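Local coordinates for putative PII-like nitrogen regulatory protein (Shewanella baltica, PDB 3CE8) that is of unknown function but, as a PII-like trimer, may take part in nitrogen-linked regulation, at residues Q24-I29 against A92-L97; E46-F51 against F81-P86. One frame throughout, in Å; residues are numbered along the deposited sequence. Where two conformers were deposited one is given.

Contact 1 of 2, residues Q24-I29 against A92-L97; sequences QLLVLI and ALLTAL
Leu-26 reaches from strand 24-29 toward three leucines of helix 92-97, Leu-93, Leu-94 and Leu-97, a small example of how a ferredoxin-like fold seats its helix on the sheet. The short segments run nearly parallel, 15° apart and 11.3 Å between axes, a separation spanned entirely by apolar side chains. Leu-26 divides its two methyls among the three partners. Leu-26 CD2 presses close to Leu-93 CD2 at 3.5 Å and to Leu-97 CD1 at 3.6 Å; Leu-26 and Leu-97 meet tip to tip, whereas Leu-93 comes in at a slant. The other methyl, Leu-26 CD1, turns to Leu-94 CD2 at 3.7 Å. Torsions set up this division of labour: Leu-26 places CG opposite its backbone N (chi1 172°), whereas in Leu-97, with CG beside its own N (chi1 -68°) and an extended chi2, CD1 is the methyl that meets the strand. Leu-93 and Leu-97 are aimed at the strand from CB onward; the bond from CA to CB of Leu-94 is not, yet its CD2 still swings in.

Alternate residues of a strand face the same way, and Leu-28 accordingly lies on the same helix-facing side as Leu-26. Around the cluster, Ile-38 and Leu-42 of helix 35-42 pack on Leu-97, while Leu-119 of the second subunit touches both Leu-28 and Leu-97, so a residue of another chain helps to cover this cluster. Leu-97 CD1 also joins the two strand leucines, for it lies 4.1 Å from Leu-28 CD2 as well as against Leu-26.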
ATOM      1  N   GLN A  24       0.007  10.749   8.568  1.00 23.64           N
ATOM      2  CA  GLN A  24       0.697  10.299   7.376  1.00 23.08           C
ATOM      3  C   GLN A  24       1.178   8.870   7.602  1.00 21.99           C
ATOM      4  O   GLN A  24       1.277   8.418   8.731  1.00 21.08           O
ATOM      5  CB  GLN A  24       1.819  11.271   7.018  1.00 23.65           C
ATOM      6  CG  GLN A  24       2.814  11.470   8.114  1.00 26.80           C
ATOM      7  CD  GLN A  24       3.907  12.457   7.743  1.00 31.01           C
ATOM      8  OE1 GLN A  24       3.670  13.398   6.967  1.00 21.90           O
ATOM      9  NE2 GLN A  24       5.127  12.249   8.317  1.00 26.52           N
ATOM     10  N   LEU A  25       1.417   8.163   6.514  1.00 20.78           N
ATOM     11  CA  LEU A  25       1.801   6.759   6.572  1.00 21.00           C
ATOM     12  C   LEU A  25       3.280   6.520   6.293  1.00 20.45           C
ATOM     13  O   LEU A  25       3.767   6.884   5.255  1.00 24.40           O
ATOM     14  CB  LEU A  25       0.952   5.978   5.544  1.00 21.16           C
ATOM     15  CG  LEU A  25       1.005   4.457   5.583  1.00 18.98           C
ATOM     16  CD1 LEU A  25       0.338   3.996   6.877  1.00 15.42           C
ATOM     17  CD2 LEU A  25       0.368   3.818   4.311  1.00 16.88           C
ATOM     18  N   LEU A  26       3.995   5.941   7.235  1.00 19.70           N
ATOM     19  CA  LEU A  26       5.382   5.546   6.976  1.00 20.81           C
ATOM     20  C   LEU A  26       5.393   4.130   6.489  1.00 20.97           C
ATOM     21  O   LEU A  26       4.798   3.251   7.102  1.00 21.91           O
ATOM     22  CB  LEU A  26       6.257   5.619   8.233  1.00 21.84           C
ATOM     23  CG  LEU A  26       7.678   5.058   8.119  1.00 21.42           C
ATOM     24  CD1 LEU A  26       8.568   5.877   7.188  1.00 15.43           C
ATOM     25  CD2 LEU A  26       8.227   5.074   9.517  1.00 21.64           C
ATOM     26  N   VAL A  27       6.001   3.943   5.331  1.00 21.20           N
ATOM     27  CA  VAL A  27       6.192   2.600   4.755  1.00 21.05           C
ATOM     28  C   VAL A  27       7.679   2.350   4.764  1.00 21.63           C
ATOM     29  O   VAL A  27       8.491   3.161   4.294  1.00 20.77           O
ATOM     30  CB  VAL A  27       5.672   2.437   3.321  1.00 20.40           C
ATOM     31  CG1 VAL A  27       5.997   1.021   2.832  1.00 13.26           C
ATOM     32  CG2 VAL A  27       4.171   2.734   3.271  1.00 17.37           C
ATOM     33  N   LEU A  28       8.007   1.207   5.335  1.00 22.92           N
ATOM     34  CA  LEU A  28       9.400   0.799   5.608  1.00 22.32           C
ATOM     35  C   LEU A  28       9.644  -0.630   5.154  1.00 21.50           C
ATOM     36  O   LEU A  28       8.909  -1.533   5.536  1.00 21.57           O
ATOM     37  CB  LEU A  28       9.625   0.943   7.125  1.00 21.68           C
ATOM     38  CG  LEU A  28      10.922   0.448   7.747  1.00 27.92           C
ATOM     39  CD1 LEU A  28      12.130   1.277   7.305  1.00 31.88           C
ATOM     40  CD2 LEU A  28      10.745   0.498   9.250  1.00 29.61           C
ATOM     41  N   ILE A  29      10.640  -0.805   4.287  1.00 21.15           N
ATOM     42  CA  ILE A  29      11.002  -2.126   3.748  1.00 20.87           C
ATOM     43  C   ILE A  29      12.243  -2.586   4.489  1.00 22.33           C
ATOM     44  O   ILE A  29      13.360  -2.192   4.169  1.00 22.99           O
ATOM     45  CB  ILE A  29      11.236  -2.100   2.217  1.00 20.96           C
ATOM     46  CG1 ILE A  29      10.031  -1.466   1.518  1.00 21.08           C
ATOM     47  CG2 ILE A  29      11.479  -3.481   1.673  1.00 13.39           C
ATOM     48  CD1 ILE A  29       8.720  -2.034   1.985  1.00 25.23           C
ATOM     49  N   ALA A  92      10.757  12.000  15.389  1.00 20.59           N
ATOM     50  CA  ALA A  92      10.824  11.077  16.530  1.00 19.40           C
ATOM     51  C   ALA A  92      10.776   9.636  16.032  1.00 19.94           C
ATOM     52  O   ALA A  92      11.556   8.786  16.486  1.00 22.80           O
ATOM     53  CB  ALA A  92       9.685  11.337  17.526  1.00 17.20           C
ATOM     54  N   LEU A  93       9.914   9.407  15.044  1.00 18.15           N
ATOM     55  CA  LEU A  93       9.672   8.050  14.515  1.00 18.19           C
ATOM     56  C   LEU A  93      10.838   7.558  13.678  1.00 18.68           C
ATOM     57  O   LEU A  93      11.307   6.437  13.844  1.00 20.74           O
ATOM     58  CB  LEU A  93       8.384   7.995  13.686  1.00 17.45           C
ATOM     59  CG  LEU A  93       8.013   6.673  12.972  1.00 18.26           C
ATOM     60  CD1 LEU A  93       7.890   5.488  13.909  1.00 16.43           C
ATOM     61  CD2 LEU A  93       6.735   6.855  12.179  1.00 14.47           C
ATOM     62  N   LEU A  94      11.358   8.437  12.841  1.00 17.57           N
ATOM     63  CA  LEU A  94      12.411   8.039  11.918  1.00 18.17           C
ATOM     64  C   LEU A  94      13.764   7.903  12.618  1.00 19.26           C
ATOM     65  O   LEU A  94      14.567   7.010  12.291  1.00 21.32           O
ATOM     66  CB  LEU A  94      12.508   8.998  10.729  1.00 18.42           C
ATOM     67  CG  LEU A  94      11.353   9.068   9.708  1.00 17.56           C
ATOM     68  CD1 LEU A  94      11.654  10.158   8.664  1.00 11.23           C
ATOM     69  CD2 LEU A  94      11.132   7.759   9.031  1.00 19.45           C
ATOM     70  N   THR A  95      14.024   8.788  13.573  1.00 18.80           N
ATOM     71  CA  THR A  95      15.285   8.742  14.334  1.00 17.11           C
ATOM     72  C   THR A  95      15.305   7.478  15.215  1.00 17.05           C
ATOM     73  O   THR A  95      16.340   6.861  15.412  1.00 19.06           O
ATOM     74  CB  THR A  95      15.504   9.998  15.208  1.00 16.68           C
ATOM     75  OG1 THR A  95      14.352  10.207  16.017  1.00 15.42           O
ATOM     76  CG2 THR A  95      15.721  11.216  14.370  1.00 13.37           C
ATOM     77  N   ALA A  96      14.134   7.093  15.707  1.00 17.10           N
ATOM     78  CA  ALA A  96      13.989   5.892  16.577  1.00 16.60           C
ATOM     79  C   ALA A  96      14.264   4.644  15.762  1.00 16.84           C
ATOM     80  O   ALA A  96      14.941   3.704  16.195  1.00 18.86           O
ATOM     81  CB  ALA A  96      12.601   5.820  17.185  1.00 14.78           C
ATOM     82  N   LEU A  97      13.715   4.639  14.553  1.00 17.77           N
ATOM     83  CA  LEU A  97      13.899   3.487  13.635  1.00 16.22           C
ATOM     84  C   LEU A  97      15.322   3.475  13.072  1.00 14.43           C
ATOM     85  O   LEU A  97      15.930   2.430  12.905  1.00 14.22           O
ATOM     86  CB  LEU A  97      12.880   3.508  12.522  1.00 15.31           C
ATOM     87  CG  LEU A  97      11.443   3.251  12.991  1.00 17.13           C
ATOM     88  CD1 LEU A  97      10.523   3.653  11.873  1.00 13.54           C
ATOM     89  CD2 LEU A  97      11.206   1.800  13.444  1.00 14.37           C
TER

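Contact 2 of 2, residues E46-F51 against F81-P86. With EDO (1,2-ethanediol), chain E.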
ATOM      1  N   GLU A  46       4.647   5.889  22.132  1.00 24.95           N
ATOM      2  CA  GLU A  46       3.300   6.318  22.637  1.00 25.57           C
ATOM      3  C   GLU A  46       2.386   7.035  21.671  1.00 25.08           C
ATOM      4  O   GLU A  46       1.183   7.093  21.853  1.00 25.99           O
ATOM      5  CB  GLU A  46       3.392   7.221  23.886  1.00 25.35           C
ATOM      6  CG  GLU A  46       3.370   6.456  25.180  1.00 30.87           C
ATOM      7  CD  GLU A  46       3.532   7.371  26.384  1.00 39.76           C
ATOM      8  OE1 GLU A  46       4.215   8.425  26.255  1.00 45.73           O
ATOM      9  OE2 GLU A  46       3.008   7.026  27.470  1.00 43.00           O
ATOM     10  N   PHE A  47       2.966   7.607  20.654  1.00 25.49           N
ATOM     11  CA  PHE A  47       2.193   8.410  19.718  1.00 25.88           C
ATOM     12  C   PHE A  47       1.650   7.533  18.619  1.00 26.37           C
ATOM     13  O   PHE A  47       0.942   8.010  17.759  1.00 27.01           O
ATOM     14  CB  PHE A  47       3.013   9.596  19.170  1.00 26.23           C
ATOM     15  CG  PHE A  47       4.340   9.206  18.549  1.00 25.72           C
ATOM     16  CD1 PHE A  47       4.399   8.689  17.264  1.00 23.70           C
ATOM     17  CD2 PHE A  47       5.527   9.373  19.262  1.00 25.91           C
ATOM     18  CE1 PHE A  47       5.609   8.333  16.710  1.00 26.66           C
ATOM     19  CE2 PHE A  47       6.745   9.024  18.711  1.00 25.59           C
ATOM     20  CZ  PHE A  47       6.791   8.497  17.438  1.00 23.57           C
ATOM     21  N   LEU A  48       1.995   6.250  18.678  1.00 27.46           N
ATOM     22  CA  LEU A  48       1.521   5.235  17.696  1.00 28.53           C
ATOM     23  C   LEU A  48       0.354   4.430  18.316  1.00 31.25           C
ATOM     24  O   LEU A  48       0.437   3.964  19.454  1.00 31.76           O
ATOM     25  CB  LEU A  48       2.631   4.271  17.271  1.00 27.22           C
ATOM     26  CG  LEU A  48       3.880   4.793  16.562  1.00 27.82           C
ATOM     27  CD1 LEU A  48       4.823   3.621  16.274  1.00 22.33           C
ATOM     28  CD2 LEU A  48       3.512   5.534  15.319  1.00 20.28           C
ATOM     29  N   SER A  49      -0.719   4.261  17.550  1.00 33.90           N
ATOM     30  CA  SER A  49      -1.947   3.587  18.050  1.00 36.46           C
ATOM     31  C   SER A  49      -1.989   2.134  17.603  1.00 36.32           C
ATOM     32  O   SER A  49      -2.788   1.330  18.096  1.00 39.61           O
ATOM     33  CB  SER A  49      -3.211   4.322  17.566  1.00 36.66           C
ATOM     34  OG  SER A  49      -3.196   4.450  16.131  1.00 44.85           O
ATOM     35  N   GLY A  50      -1.077   1.824  16.701  1.00 34.12           N
ATOM     36  CA  GLY A  50      -0.953   0.499  16.102  1.00 31.84           C
ATOM     37  C   GLY A  50      -0.207   0.603  14.785  1.00 30.90           C
ATOM     38  O   GLY A  50       0.057   1.695  14.298  1.00 30.55           O
ATOM     39  N   PHE A  51       0.184  -0.551  14.252  1.00 29.68           N
ATOM     40  CA  PHE A  51       0.876  -0.669  12.928  1.00 26.90           C
ATOM     41  C   PHE A  51       0.622  -2.006  12.290  1.00 25.35           C
ATOM     42  O   PHE A  51       0.112  -2.918  12.923  1.00 23.52           O
ATOM     43  CB  PHE A  51       2.388  -0.450  13.012  1.00 26.33           C
ATOM     44  CG  PHE A  51       3.093  -1.392  13.955  1.00 27.75           C
ATOM     45  CD1 PHE A  51       3.148  -1.122  15.313  1.00 25.90           C
ATOM     46  CD2 PHE A  51       3.698  -2.549  13.481  1.00 27.80           C
ATOM     47  CE1 PHE A  51       3.770  -1.998  16.173  1.00 27.22           C
ATOM     48  CE2 PHE A  51       4.328  -3.426  14.345  1.00 29.24           C
ATOM     49  CZ  PHE A  51       4.370  -3.150  15.686  1.00 27.88           C
ATOM     50  N   PHE A  81       6.445  -2.893   6.685  1.00 21.81           N
ATOM     51  CA  PHE A  81       5.769  -2.233   7.783  1.00 22.19           C
ATOM     52  C   PHE A  81       5.060  -1.008   7.272  1.00 21.85           C
ATOM     53  O   PHE A  81       5.572  -0.278   6.429  1.00 23.44           O
ATOM     54  CB  PHE A  81       6.771  -1.738   8.844  1.00 22.82           C
ATOM     55  CG  PHE A  81       7.387  -2.838   9.712  1.00 25.61           C
ATOM     56  CD1 PHE A  81       8.543  -3.492   9.321  1.00 25.11           C
ATOM     57  CD2 PHE A  81       6.827  -3.171  10.940  1.00 23.84           C
ATOM     58  CE1 PHE A  81       9.096  -4.464  10.122  1.00 26.09           C
ATOM     59  CE2 PHE A  81       7.374  -4.155  11.730  1.00 23.65           C
ATOM     60  CZ  PHE A  81       8.505  -4.795  11.332  1.00 22.88           C
ATOM     61  N   GLU A  82       3.870  -0.801   7.799  1.00 20.47           N
ATOM     62  CA  GLU A  82       3.102   0.414   7.544  1.00 20.93           C
ATOM     63  C   GLU A  82       2.679   0.980   8.882  1.00 20.81           C
ATOM     64  O   GLU A  82       2.031   0.300   9.694  1.00 20.41           O
ATOM     65  CB  GLU A  82       1.908   0.152   6.629  1.00 22.26           C
ATOM     66  CG  GLU A  82       2.340  -0.223   5.230  1.00 22.04           C
ATOM     67  CD  GLU A  82       1.221  -0.230   4.208  1.00 29.61           C
ATOM     68  OE1 GLU A  82       0.033  -0.028   4.535  1.00 37.80           O
ATOM     69  OE2 GLU A  82       1.554  -0.414   3.038  1.00 34.62           O
ATOM     70  N   ILE A  83       3.103   2.223   9.089  1.00 21.15           N
ATOM     71  CA  ILE A  83       2.947   2.938  10.348  1.00 21.32           C
ATOM     72  C   ILE A  83       2.351   4.337  10.227  1.00 22.59           C
ATOM     73  O   ILE A  83       2.981   5.310   9.826  1.00 24.33           O
ATOM     74  CB  ILE A  83       4.321   3.054  11.045  1.00 21.54           C
ATOM     75  CG1 ILE A  83       4.993   1.677  11.074  1.00 21.17           C
ATOM     76  CG2 ILE A  83       4.213   3.670  12.463  1.00 21.63           C
ATOM     77  CD1 ILE A  83       6.456   1.788  10.966  1.00 16.03           C
HETATM   78  N   MSE A  84       1.088   4.383  10.580  1.00 22.51           N
HETATM   79  CA  MSE A  84       0.328   5.618  10.620  0.50 21.87           C
HETATM   80  C   MSE A  84       0.817   6.360  11.852  1.00 22.75           C
HETATM   81  O   MSE A  84       0.960   5.780  12.939  1.00 24.08           O
HETATM   82  CB  MSE A  84      -1.184   5.368  10.719  0.50 21.10           C
HETATM   83  CG  MSE A  84      -2.001   6.638  10.622  0.50 19.91           C
HETATM   84 SE   MSE A  84      -2.035   7.261   8.803  0.38 17.60          SE
HETATM   85  CE  MSE A  84      -2.747   5.661   7.974  0.50 24.51           C
ATOM     86  N   HIS A  85       1.088   7.641  11.659  1.00 22.89           N
ATOM     87  CA  HIS A  85       1.591   8.489  12.709  1.00 21.94           C
ATOM     88  C   HIS A  85       1.342   9.956  12.408  1.00 21.88           C
ATOM     89  O   HIS A  85       1.204  10.337  11.249  1.00 22.48           O
ATOM     90  CB  HIS A  85       3.105   8.276  12.833  1.00 23.63           C
ATOM     91  CG  HIS A  85       3.875   8.710  11.616  1.00 22.46           C
ATOM     92  ND1 HIS A  85       3.953   7.940  10.466  1.00 19.28           N
ATOM     93  CD2 HIS A  85       4.583   9.838  11.364  1.00 17.90           C
ATOM     94  CE1 HIS A  85       4.667   8.588   9.555  1.00 22.83           C
ATOM     95  NE2 HIS A  85       5.055   9.743  10.069  1.00 18.43           N
ATOM     96  N   PRO A  86       1.283  10.783  13.455  1.00 20.91           N
ATOM     97  CA  PRO A  86       1.170  12.207  13.237  1.00 20.93           C
ATOM     98  C   PRO A  86       2.442  12.804  12.621  1.00 21.48           C
ATOM     99  O   PRO A  86       3.569  12.497  13.021  1.00 21.37           O
ATOM    100  CB  PRO A  86       0.950  12.779  14.648  1.00 22.21           C
ATOM    101  CG  PRO A  86       0.903  11.610  15.611  1.00 22.59           C
ATOM    102  CD  PRO A  86       1.441  10.422  14.880  1.00 21.80           C
TER
HETATM  103  C1  EDO E 105      -1.359   1.336   9.928  1.00 81.79           C
HETATM  104  O1  EDO E 105      -1.074  -0.055   9.748  1.00 80.99           O
HETATM  105  C2  EDO E 105      -2.063   1.592  11.248  1.00 81.06           C
HETATM  106  O2  EDO E 105      -0.999   2.177  11.972  1.00 79.27           O
HETATM  107  O   HOH W   1      -0.902   4.597  14.736  1.00 71.61           O
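Segment 46-51 enters its strand roughly antiparallel to 81-86, the directions 152° apart, and the backbones are closest where Phe-51 faces Ile-83 (CA to CA 4.9 Å), with no direct hydrogen bond between them. In the crystal, a water and an ethanediol bridge the polar backbone atoms. The water accepts from Ser-49 N and donates to the carbonyl oxygens of Gly-50 and Met-84 (a selenomethionine), lying 2.8 Å from Met-84 O. The 1,2-ethanediol, probably from the crystallisation liquor, donates from O2 to Gly-50 O at 2.6 Å and from O1 to Glu-82 O, and takes a weak bond from Met-84 N.

Beyond this polar seam the side chains close up. Leu-48, its CG beside the backbone N (chi1 -61°), sets CD2 on Ile-83 CG2 at 3.5 Å and against CB of His-85. Phe-51 CB lies 3.4 Å from Glu-82 O and beside Ile-83 CG1. The Phe-51 and Phe-81 side chains run alongside one another; Phe-51 CD2 comes to the edge of the Phe-81 ring, 4.1 Å from Phe-81 CD2. At the other end Pro-86 CD rests against Phe-47 CD1. His-85 ND1 donates to Ile-83 O at 2.9 Å, nearly straight at 169°, with the oxygen in the ring plane, which helps to fix the imidazole's rotation.

Gly-50 and Phe-51 also pair antiparallel with a strand of the third subunit, and Phe-59 of that subunit stacks on Phe-51. A splayed base to the hairpin of strands 50-60 and 74-86, the sheet running on past strand 50-60 into the third subunit, fits the trimeric PII-like assembly.

From the N terminus, strand 23-31 opens the chain and supplies the first half of contact 1; helix 35-42 follows, then 46-51 and the hairpin whose return strand, 74-86, completes contact 2. Helix 90-100 comes next and closes the wider loop of contact 1, so contact 2 lies wholly within it and the two never cross. They share one sheet, in which 23-31 and 74-86 are neighbours: Leu-26 O and Ile-83 N, 2.8 Å apart, probably form a hydrogen bond. Leu-93 of the helix also packs on His-85. Contact 1 thus ties sheet to helix, and contact 2 sets the loop that leads into strand 50-60 against strand 74-86, leaving strand 106-112 to finish the split beta-alpha-beta unit.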